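Local atomic coordinates of RING-type domain-containing protein (Chaetomium thermophilum, PDB entry 6Z3U), a protein that probably activates the cyclin-dependent kinase of the CAK complex, in which this C-terminal piece of a RING-type protein assembles with kinase and cyclin chains. Residues 16-22 against 47-52. Numbering follows the deposited sequence.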
loop_
_atom_site.group_PDB
_atom_site.type_symbol
_atom_site.label_atom_id
_atom_site.label_comp_id
_atom_site.label_asym_id
_atom_site.label_seq_id
_atom_site.Cartn_x
_atom_site.Cartn_y
_atom_site.Cartn_z
ATOM N N TYR C 16 11.601 -20.933 -3.530
ATOM C CA TYR C 16 12.394 -20.190 -4.496
ATOM C C TYR C 16 13.576 -19.539 -3.794
ATOM O O TYR C 16 13.619 -19.434 -2.566
ATOM C CB TYR C 16 11.552 -19.131 -5.218
ATOM C CG TYR C 16 11.194 -17.932 -4.368
ATOM C CD1 TYR C 16 10.050 -17.930 -3.580
ATOM C CD2 TYR C 16 11.991 -16.794 -4.365
ATOM C CE1 TYR C 16 9.716 -16.835 -2.807
ATOM C CE2 TYR C 16 11.665 -15.695 -3.596
ATOM C CZ TYR C 16 10.525 -15.719 -2.821
ATOM O OH TYR C 16 10.198 -14.626 -2.052
ATOM N N ARG C 17 14.541 -19.110 -4.603
ATOM C CA ARG C 17 15.745 -18.445 -4.125
ATOM C C ARG C 17 16.154 -17.370 -5.118
ATOM O O ARG C 17 16.233 -17.629 -6.322
ATOM C CB ARG C 17 16.868 -19.465 -3.911
ATOM C CG ARG C 17 17.197 -20.294 -5.146
ATOM C CD ARG C 17 18.088 -21.479 -4.791
ATOM N NE ARG C 17 18.483 -22.257 -5.963
ATOM C CZ ARG C 17 17.777 -23.274 -6.458
ATOM N NH1 ARG C 17 16.639 -23.643 -5.883
ATOM N NH2 ARG C 17 18.212 -23.927 -7.527
ATOM N N VAL C 18 16.412 -16.167 -4.607
ATOM C CA VAL C 18 16.773 -15.019 -5.433
ATOM C C VAL C 18 18.292 -15.030 -5.568
ATOM O O VAL C 18 19.013 -14.622 -4.656
ATOM C CB VAL C 18 16.267 -13.706 -4.831
ATOM C CG1 VAL C 18 16.786 -12.514 -5.624
ATOM C CG2 VAL C 18 14.747 -13.694 -4.782
ATOM N N ARG C 19 18.780 -15.486 -6.717
ATOM C CA ARG C 19 20.207 -15.599 -6.973
ATOM C C ARG C 19 20.669 -14.507 -7.930
ATOM O O ARG C 19 19.872 -13.807 -8.562
ATOM C CB ARG C 19 20.567 -16.992 -7.514
ATOM C CG ARG C 19 19.661 -17.542 -8.609
ATOM C CD ARG C 19 19.007 -18.857 -8.187
ATOM N NE ARG C 19 18.667 -19.702 -9.329
ATOM C CZ ARG C 19 17.476 -19.739 -9.922
ATOM N NH1 ARG C 19 17.284 -20.549 -10.954
ATOM N NH2 ARG C 19 16.478 -18.977 -9.490
ATOM N N GLU C 20 21.995 -14.370 -8.016
ATOM C CA GLU C 20 22.600 -13.257 -8.738
ATOM C C GLU C 20 22.349 -13.338 -10.238
ATOM O O GLU C 20 22.356 -12.305 -10.918
ATOM C CB GLU C 20 24.103 -13.225 -8.448
ATOM C CG GLU C 20 24.883 -12.139 -9.172
ATOM C CD GLU C 20 26.366 -12.169 -8.834
ATOM O OE1 GLU C 20 27.191 -11.920 -9.737
ATOM O OE2 GLU C 20 26.706 -12.457 -7.666
ATOM N N GLU C 21 22.131 -14.538 -10.774
ATOM C CA GLU C 21 22.000 -14.701 -12.216
ATOM C C GLU C 21 20.659 -14.224 -12.760
ATOM O O GLU C 21 20.510 -14.121 -13.982
ATOM C CB GLU C 21 22.197 -16.170 -12.603
ATOM C CG GLU C 21 21.068 -17.084 -12.153
ATOM C CD GLU C 21 21.335 -18.543 -12.468
ATOM O OE1 GLU C 21 22.005 -19.215 -11.654
ATOM O OE2 GLU C 21 20.873 -19.017 -13.527
ATOM N N LEU C 22 19.687 -13.933 -11.899
ATOM C CA LEU C 22 18.384 -13.485 -12.373
ATOM C C LEU C 22 18.492 -12.096 -12.992
ATOM O O LEU C 22 19.065 -11.180 -12.394
ATOM C CB LEU C 22 17.380 -13.476 -11.222
ATOM C CG LEU C 22 17.074 -14.834 -10.589
ATOM C CD1 LEU C 22 16.179 -14.672 -9.374
ATOM C CD2 LEU C 22 16.427 -15.767 -11.600
ATOM N N ILE C 47 13.872 -7.338 -8.365
ATOM C CA ILE C 47 13.913 -8.771 -8.641
ATOM C C ILE C 47 13.373 -9.551 -7.450
ATOM O O ILE C 47 12.592 -10.497 -7.607
ATOM C CB ILE C 47 15.347 -9.209 -8.995
ATOM C CG1 ILE C 47 15.835 -8.487 -10.255
ATOM C CG2 ILE C 47 15.409 -10.721 -9.175
ATOM C CD1 ILE C 47 17.309 -8.690 -10.557
ATOM N N SER C 48 13.780 -9.163 -6.238
ATOM C CA SER C 48 13.261 -9.814 -5.042
ATOM C C SER C 48 11.760 -9.610 -4.908
ATOM O O SER C 48 11.051 -10.499 -4.426
ATOM C CB SER C 48 13.977 -9.276 -3.805
ATOM O OG SER C 48 15.381 -9.407 -3.932
ATOM N N ARG C 49 11.262 -8.445 -5.326
ATOM C CA ARG C 49 9.832 -8.167 -5.243
ATOM C C ARG C 49 9.048 -9.028 -6.223
ATOM O O ARG C 49 7.979 -9.549 -5.882
ATOM C CB ARG C 49 9.596 -6.679 -5.502
ATOM C CG ARG C 49 8.156 -6.202 -5.393
ATOM C CD ARG C 49 8.120 -4.694 -5.163
ATOM N NE ARG C 49 6.921 -4.052 -5.694
ATOM C CZ ARG C 49 5.727 -4.084 -5.111
ATOM N NH1 ARG C 49 4.701 -3.458 -5.669
ATOM N NH2 ARG C 49 5.553 -4.751 -3.978
ATOM N N ALA C 50 9.568 -9.199 -7.440
ATOM C CA ALA C 50 8.879 -10.011 -8.437
ATOM C C ALA C 50 8.861 -11.482 -8.038
ATOM O O ALA C 50 7.818 -12.142 -8.108
ATOM C CB ALA C 50 9.546 -9.835 -9.802
ATOM N N MET C 51 10.010 -12.011 -7.609
ATOM C CA MET C 51 10.095 -13.428 -7.269
ATOM C C MET C 51 9.157 -13.784 -6.121
ATOM O O MET C 51 8.531 -14.851 -6.129
ATOM C CB MET C 51 11.537 -13.788 -6.915
ATOM C CG MET C 51 12.493 -13.732 -8.097
ATOM S SD MET C 51 12.183 -15.027 -9.311
ATOM C CE MET C 51 13.027 -16.412 -8.550
ATOM N N PHE C 52 9.046 -12.907 -5.122
ATOM C CA PHE C 52 8.123 -13.163 -4.021
ATOM C C PHE C 52 6.691 -13.266 -4.525
ATOM O O PHE C 52 5.989 -14.246 -4.252
ATOM C CB PHE C 52 8.246 -12.060 -2.970
ATOM C CG PHE C 52 7.263 -12.187 -1.843
ATOM C CD1 PHE C 52 7.480 -13.091 -0.817
ATOM C CD2 PHE C 52 6.126 -11.398 -1.804
ATOM C CE1 PHE C 52 6.579 -13.209 0.224
ATOM C CE2 PHE C 52 5.222 -11.510 -0.765
ATOM C CZ PHE C 52 5.449 -12.417 0.251
#
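Residues 16-22, an extended run ending in a type I beta turn from Arg19 to Leu22, lie along one side of helix 43-55, nearest at Val18 and Ser48, whose CA atoms are 6.3 Å apart. No hydrogen bond joins the two segments; the contact is mainly apolar packing. Met51 is its hub: bent at chi2 and chi3 (-69° and -81°), its chain brings CE to CD1 of Leu22 (3.7 Å), the two side chains meeting tip to tip. Nearer the helix, Met51 CB touches CG2 of Val18 at 3.9 Å and CE2 of Tyr16 at 3.8 Å. Met51 O stands over the centre of the Tyr16 ring, 3.9 Å above its plane, while Tyr16 OH meets the edge of the Phe52 ring. With an alanine at Tyr16, Met51 CB and O would probably lose the ring and Phe52 the hydroxyl at its edge, opening a gap beside the helix. At the other end, Leu22 CB packs on Ile47 CG2 (4.0 Å). Arg19 NH2, weakly hydrogen-bonded to Arg17 O, forms a salt bridge with Glu198 of the cyclin chain. The contact lays the loop leading into helix 25-31 against helix 43-55, with Phe55 of that helix meeting the Tyr16 ring and the cyclin chain packing on Met51.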